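Local coordinates for MSP-domain protein like family member (Caenorhabditis elegans, PDB 1ROW) that is of unknown precise function but, as a small sperm-specific relative of major sperm protein, probably serves a structural role in nematode sperm, at residues 35-38 with 42-45; 45-50 with 56-61. All coordinates share one frame; numbering follows the deposited sequence.

Contact 1 (35-38 with 42-45); sequences IKSS and EYRI
I35 lays its CG2 branch against CG1 of I45, 4.2 Å away, an apolar touch between the two strands of a beta hairpin, 31-37 and 43-52, in the immunoglobulin-like sandwich of the MSP domain. The strands are splayed here. I35 CA and I45 CA stand 7.9 Å apart, and S37 CA and Y43 CA still 7.7 Å, too far for backbone bonds between 35-38 and 42-45; the two strands do pair farther on, as I35 does with V48. At the splay each bonds outward instead: K36 through its backbone to V75 of strand 70-80, and R44 to T63 of strand 56-64. Side chains bridge the gap. With chi1 at -175°, I45 puts CG1 on the side of I35 CG2, and I35 also rests on V60 in the interior of the sandwich.

Nearer the turn, the CB of S37 points toward the partner strand, and OG lies 4.2 Å from Y43 CB. It approaches the tyrosine ring obliquely, and the contact is a loose van der Waals one; the polar partner of this hydroxyl is the carbonyl oxygen of N39, in the loop between the strands. The Y43 side chain runs on into the core and touches I62, M105 and A107.

The side chain of R44 leaves the other face of its strand and curls back: NH2 donates to the carbonyl oxygen of Y43 over 3.0 Å, with that oxygen nearly in the guanidinium plane while NH2 itself stands well above the carbonyl plane.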
ATOM      1  N   ILE A  35       3.167  -3.034   3.062  1.00 23.72           N
ATOM      2  CA  ILE A  35       2.050  -2.247   3.559  1.00 25.62           C
ATOM      3  C   ILE A  35       1.468  -2.718   4.880  1.00 24.34           C
ATOM      4  O   ILE A  35       1.226  -3.900   5.076  1.00 23.17           O
ATOM      5  CB  ILE A  35       0.920  -2.206   2.512  1.00 23.80           C
ATOM      6  CG1 ILE A  35       1.490  -1.745   1.170  1.00 23.97           C
ATOM      7  CG2 ILE A  35      -0.187  -1.277   2.977  1.00 26.26           C
ATOM      8  CD1 ILE A  35       0.467  -1.603   0.065  1.00 25.47           C
ATOM      9  N   LYS A  36       1.249  -1.769   5.781  1.00 25.79           N
ATOM     10  CA  LYS A  36       0.662  -2.058   7.081  1.00 27.59           C
ATOM     11  C   LYS A  36      -0.560  -1.162   7.273  1.00 27.23           C
ATOM     12  O   LYS A  36      -0.515   0.032   6.986  1.00 27.06           O
ATOM     13  CB  LYS A  36       1.674  -1.813   8.203  1.00 29.54           C
ATOM     14  CG  LYS A  36       2.513  -3.034   8.564  1.00 35.41           C
ATOM     15  CD  LYS A  36       3.074  -2.910   9.981  1.00 39.40           C
ATOM     16  CE  LYS A  36       3.702  -4.218  10.457  1.00 42.80           C
ATOM     17  NZ  LYS A  36       4.128  -4.155  11.890  1.00 43.43           N
ATOM     18  N   SER A  37      -1.650  -1.756   7.745  1.00 25.86           N
ATOM     19  CA  SER A  37      -2.897  -1.040   7.981  1.00 25.07           C
ATOM     20  C   SER A  37      -3.103  -0.794   9.472  1.00 26.38           C
ATOM     21  O   SER A  37      -2.786  -1.650  10.295  1.00 24.69           O
ATOM     22  CB  SER A  37      -4.080  -1.855   7.439  1.00 24.55           C
ATOM     23  OG  SER A  37      -5.320  -1.329   7.891  1.00 19.60           O
ATOM     24  N   SER A  38      -3.637   0.373   9.818  1.00 23.61           N
ATOM     25  CA  SER A  38      -3.893   0.696  11.216  1.00 24.05           C
ATOM     26  C   SER A  38      -5.120  -0.074  11.695  1.00 23.22           C
ATOM     27  O   SER A  38      -5.430  -0.074  12.877  1.00 24.03           O
ATOM     28  CB  SER A  38      -4.158   2.196  11.384  1.00 24.44           C
ATOM     29  OG  SER A  38      -5.380   2.566  10.754  1.00 25.43           O
ATOM     30  N   GLU A  42     -11.505  -4.497   9.866  1.00 25.36           N
ATOM     31  CA  GLU A  42     -12.421  -4.262   8.755  1.00 25.08           C
ATOM     32  C   GLU A  42     -11.729  -4.036   7.409  1.00 25.35           C
ATOM     33  O   GLU A  42     -12.374  -3.622   6.445  1.00 25.07           O
ATOM     34  CB  GLU A  42     -13.320  -3.054   9.048  1.00 26.43           C
ATOM     35  CG  GLU A  42     -14.315  -3.226  10.190  1.00 27.32           C
ATOM     36  CD  GLU A  42     -13.739  -2.862  11.549  1.00 28.57           C
ATOM     37  OE1 GLU A  42     -13.045  -1.826  11.650  1.00 24.79           O
ATOM     38  OE2 GLU A  42     -13.993  -3.606  12.521  1.00 32.18           O
ATOM     39  N   TYR A  43     -10.429  -4.297   7.338  1.00 23.96           N
ATOM     40  CA  TYR A  43      -9.683  -4.104   6.096  1.00 22.85           C
ATOM     41  C   TYR A  43      -8.781  -5.272   5.704  1.00 25.01           C
ATOM     42  O   TYR A  43      -8.149  -5.920   6.552  1.00 22.15           O
ATOM     43  CB  TYR A  43      -8.800  -2.857   6.184  1.00 21.51           C
ATOM     44  CG  TYR A  43      -9.535  -1.542   6.154  1.00 19.16           C
ATOM     45  CD1 TYR A  43      -9.977  -0.991   4.950  1.00 18.29           C
ATOM     46  CD2 TYR A  43      -9.755  -0.823   7.328  1.00 17.41           C
ATOM     47  CE1 TYR A  43     -10.617   0.253   4.919  1.00 16.68           C
ATOM     48  CE2 TYR A  43     -10.393   0.414   7.306  1.00 17.55           C
ATOM     49  CZ  TYR A  43     -10.817   0.945   6.098  1.00 17.10           C
ATOM     50  OH  TYR A  43     -11.427   2.175   6.086  1.00 19.87           O
ATOM     51  N   ARG A  44      -8.718  -5.512   4.400  1.00 24.04           N
ATOM     52  CA  ARG A  44      -7.869  -6.541   3.822  1.00 25.41           C
ATOM     53  C   ARG A  44      -7.136  -5.840   2.682  1.00 25.17           C
ATOM     54  O   ARG A  44      -7.761  -5.180   1.841  1.00 24.45           O
ATOM     55  CB  ARG A  44      -8.710  -7.705   3.294  1.00 27.59           C
ATOM     56  CG  ARG A  44      -9.346  -8.551   4.398  1.00 30.80           C
ATOM     57  CD  ARG A  44      -8.285  -9.277   5.218  1.00 34.62           C
ATOM     58  NE  ARG A  44      -8.873 -10.129   6.253  1.00 38.35           N
ATOM     59  CZ  ARG A  44      -9.394  -9.681   7.392  1.00 39.45           C
ATOM     60  NH1 ARG A  44      -9.911 -10.535   8.269  1.00 39.57           N
ATOM     61  NH2 ARG A  44      -9.386  -8.383   7.665  1.00 39.45           N
ATOM     62  N   ILE A  45      -5.814  -5.969   2.659  1.00 23.25           N
ATOM     63  CA  ILE A  45      -5.017  -5.318   1.629  1.00 25.03           C
ATOM     64  C   ILE A  45      -4.335  -6.325   0.711  1.00 25.55           C
ATOM     65  O   ILE A  45      -3.741  -7.309   1.167  1.00 24.43           O
ATOM     66  CB  ILE A  45      -3.949  -4.391   2.263  1.00 28.02           C
ATOM     67  CG1 ILE A  45      -3.210  -3.629   1.169  1.00 27.97           C
ATOM     68  CG2 ILE A  45      -2.976  -5.196   3.104  1.00 31.29           C
ATOM     69  CD1 ILE A  45      -4.094  -2.650   0.434  1.00 35.02           C
TER

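Contact 2 (45-50 with 56-61); sequences IAPVFG and GSKDVV
This is the pairing of a second beta hairpin, strands 43-52 and 56-64, caught where the first of them breaks off at a cis-proline kink and passes to the other side of the MSP-domain sandwich. Between 45-50 and 56-61 the one bridge is the antiparallel, hydrogen-bonded pair A46 with V61, and R44 with T63 continues the pairing: A46 N donates to V61 O over 2.9 Å, and V61 N returns a 2.7 Å bond to A46 O. That second oxygen is touched again by V60 CA, a CH...O contact of 3.5 Å. The side chains of A46 and V61 share one face of the sheet; on the inner face I45 CG1 packs against V60 CG2 at 3.8 Å.

P47, joined to A46 by a cis peptide bond, ends the ladder. Its CD lies 3.5 Å from D59 O, and its CG meets CE of K58 at 3.7 Å. The lysine chain leaves anti to its backbone N but bends at chi2 (71°), which brings CE alongside the CG and CD corner of the proline ring. Past that corner one water donates to F49 O at 2.7 Å and accepts a weak bond from K58 NZ at 3.3 Å.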
ATOM      1  N   ILE A  45      -5.814  -5.969   2.659  1.00 23.25           N
ATOM      2  CA  ILE A  45      -5.017  -5.318   1.629  1.00 25.03           C
ATOM      3  C   ILE A  45      -4.335  -6.325   0.711  1.00 25.55           C
ATOM      4  O   ILE A  45      -3.741  -7.309   1.167  1.00 24.43           O
ATOM      5  CB  ILE A  45      -3.949  -4.391   2.263  1.00 28.02           C
ATOM      6  CG1 ILE A  45      -3.210  -3.629   1.169  1.00 27.97           C
ATOM      7  CG2 ILE A  45      -2.976  -5.196   3.104  1.00 31.29           C
ATOM      8  CD1 ILE A  45      -4.094  -2.650   0.434  1.00 35.02           C
ATOM      9  N   ALA A  46      -4.429  -6.072  -0.590  1.00 21.82           N
ATOM     10  CA  ALA A  46      -3.833  -6.947  -1.589  1.00 21.77           C
ATOM     11  C   ALA A  46      -3.127  -6.147  -2.678  1.00 21.96           C
ATOM     12  O   ALA A  46      -3.767  -5.410  -3.429  1.00 24.12           O
ATOM     13  CB  ALA A  46      -4.913  -7.826  -2.210  1.00 20.47           C
ATOM     14  N   PRO A  47      -1.797  -6.287  -2.786  1.00 23.78           N
ATOM     15  CA  PRO A  47      -0.925  -7.136  -1.959  1.00 22.93           C
ATOM     16  C   PRO A  47      -0.292  -6.369  -0.792  1.00 24.48           C
ATOM     17  O   PRO A  47      -0.362  -5.142  -0.731  1.00 24.72           O
ATOM     18  CB  PRO A  47       0.123  -7.598  -2.956  1.00 24.05           C
ATOM     19  CG  PRO A  47       0.337  -6.337  -3.765  1.00 23.35           C
ATOM     20  CD  PRO A  47      -1.089  -5.847  -4.004  1.00 20.78           C
ATOM     21  N   VAL A  48       0.325  -7.096   0.133  1.00 24.58           N
ATOM     22  CA  VAL A  48       0.975  -6.471   1.278  1.00 26.37           C
ATOM     23  C   VAL A  48       2.443  -6.205   0.940  1.00 26.24           C
ATOM     24  O   VAL A  48       3.047  -5.264   1.456  1.00 26.76           O
ATOM     25  CB  VAL A  48       0.876  -7.370   2.544  1.00 25.34           C
ATOM     26  CG1 VAL A  48       1.412  -8.746   2.246  1.00 29.16           C
ATOM     27  CG2 VAL A  48       1.653  -6.746   3.695  1.00 29.36           C
ATOM     28  N   PHE A  49       3.011  -7.041   0.076  1.00 25.94           N
ATOM     29  CA  PHE A  49       4.400  -6.885  -0.362  1.00 26.58           C
ATOM     30  C   PHE A  49       4.433  -6.785  -1.879  1.00 25.42           C
ATOM     31  O   PHE A  49       3.565  -7.332  -2.561  1.00 24.90           O
ATOM     32  CB  PHE A  49       5.264  -8.085   0.033  1.00 27.55           C
ATOM     33  CG  PHE A  49       5.547  -8.188   1.500  1.00 27.42           C
ATOM     34  CD1 PHE A  49       4.682  -8.872   2.345  1.00 28.55           C
ATOM     35  CD2 PHE A  49       6.699  -7.621   2.035  1.00 28.15           C
ATOM     36  CE1 PHE A  49       4.962  -8.995   3.708  1.00 27.31           C
ATOM     37  CE2 PHE A  49       6.990  -7.735   3.397  1.00 27.23           C
ATOM     38  CZ  PHE A  49       6.119  -8.425   4.232  1.00 27.01           C
ATOM     39  N   GLY A  50       5.442  -6.107  -2.412  1.00 24.34           N
ATOM     40  CA  GLY A  50       5.542  -5.998  -3.854  1.00 25.65           C
ATOM     41  C   GLY A  50       6.660  -5.111  -4.355  1.00 25.38           C
ATOM     42  O   GLY A  50       7.427  -4.552  -3.574  1.00 23.83           O
ATOM     43  N   GLY A  56       7.114   2.661 -13.512  1.00 23.75           N
ATOM     44  CA  GLY A  56       6.092   1.640 -13.566  1.00 22.95           C
ATOM     45  C   GLY A  56       5.077   1.839 -12.460  1.00 21.04           C
ATOM     46  O   GLY A  56       5.207   2.755 -11.647  1.00 21.97           O
ATOM     47  N   SER A  57       4.073   0.974 -12.414  1.00 21.33           N
ATOM     48  CA  SER A  57       3.038   1.086 -11.395  1.00 22.88           C
ATOM     49  C   SER A  57       2.594  -0.259 -10.843  1.00 23.06           C
ATOM     50  O   SER A  57       2.769  -1.299 -11.478  1.00 24.76           O
ATOM     51  CB  SER A  57       1.826   1.829 -11.971  1.00 23.02           C
ATOM     52  OG  SER A  57       1.381   1.200 -13.160  1.00 22.46           O
ATOM     53  N   LYS A  58       2.012  -0.226  -9.652  1.00 23.45           N
ATOM     54  CA  LYS A  58       1.522  -1.433  -9.004  1.00 24.65           C
ATOM     55  C   LYS A  58       0.186  -1.134  -8.348  1.00 24.08           C
ATOM     56  O   LYS A  58       0.073  -0.202  -7.554  1.00 22.51           O
ATOM     57  CB  LYS A  58       2.510  -1.904  -7.937  1.00 26.64           C
ATOM     58  CG  LYS A  58       2.046  -3.109  -7.129  1.00 30.40           C
ATOM     59  CD  LYS A  58       2.041  -4.388  -7.953  1.00 32.60           C
ATOM     60  CE  LYS A  58       1.771  -5.600  -7.068  1.00 34.91           C
ATOM     61  NZ  LYS A  58       1.821  -6.891  -7.820  1.00 36.09           N
ATOM     62  N   ASP A  59      -0.827  -1.920  -8.687  1.00 24.28           N
ATOM     63  CA  ASP A  59      -2.149  -1.735  -8.108  1.00 25.56           C
ATOM     64  C   ASP A  59      -2.247  -2.377  -6.742  1.00 24.99           C
ATOM     65  O   ASP A  59      -1.803  -3.502  -6.544  1.00 25.98           O
ATOM     66  CB  ASP A  59      -3.227  -2.336  -9.009  1.00 26.29           C
ATOM     67  CG  ASP A  59      -3.654  -1.390 -10.104  1.00 28.07           C
ATOM     68  OD1 ASP A  59      -3.124  -0.261 -10.147  1.00 28.24           O
ATOM     69  OD2 ASP A  59      -4.519  -1.776 -10.915  1.00 27.58           O
ATOM     70  N   VAL A  60      -2.834  -1.643  -5.804  1.00 24.51           N
ATOM     71  CA  VAL A  60      -3.031  -2.123  -4.449  1.00 26.79           C
ATOM     72  C   VAL A  60      -4.525  -1.994  -4.152  1.00 25.73           C
ATOM     73  O   VAL A  60      -5.083  -0.896  -4.172  1.00 27.02           O
ATOM     74  CB  VAL A  60      -2.197  -1.291  -3.441  1.00 28.54           C
ATOM     75  CG1 VAL A  60      -2.545   0.184  -3.564  1.00 31.66           C
ATOM     76  CG2 VAL A  60      -2.452  -1.771  -2.035  1.00 26.98           C
ATOM     77  N   VAL A  61      -5.176  -3.124  -3.908  1.00 23.48           N
ATOM     78  CA  VAL A  61      -6.603  -3.122  -3.633  1.00 20.64           C
ATOM     79  C   VAL A  61      -6.906  -3.172  -2.146  1.00 21.87           C
ATOM     80  O   VAL A  61      -6.398  -4.039  -1.420  1.00 19.54           O
ATOM     81  CB  VAL A  61      -7.312  -4.321  -4.305  1.00 20.07           C
ATOM     82  CG1 VAL A  61      -8.799  -4.307  -3.969  1.00 20.45           C
ATOM     83  CG2 VAL A  61      -7.115  -4.263  -5.810  1.00 21.44           C
TER
HETATM   84  O   HOH W   1       3.078  -8.209  -5.081  1.00 28.34           O

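How the contacts relate
Reading from the N terminus, strand 31-37 runs into a short loop at 39-41, and contact 1 closes over it; the chain then follows 43-52, turns again, and contact 2 closes that second, slightly longer connection. The two hairpins follow one another rather than nest, with I45 as the shared residue on the common strand. That strand changes partner midway: its first part pairs with 56-64, while beyond the proline it joins 31-37, where I35 N and V48 O, 2.8 Å apart, probably form a hydrogen bond. Strand 43-52 thereby ties 31-37, and 70-80 behind it, to 56-64 and 17-25.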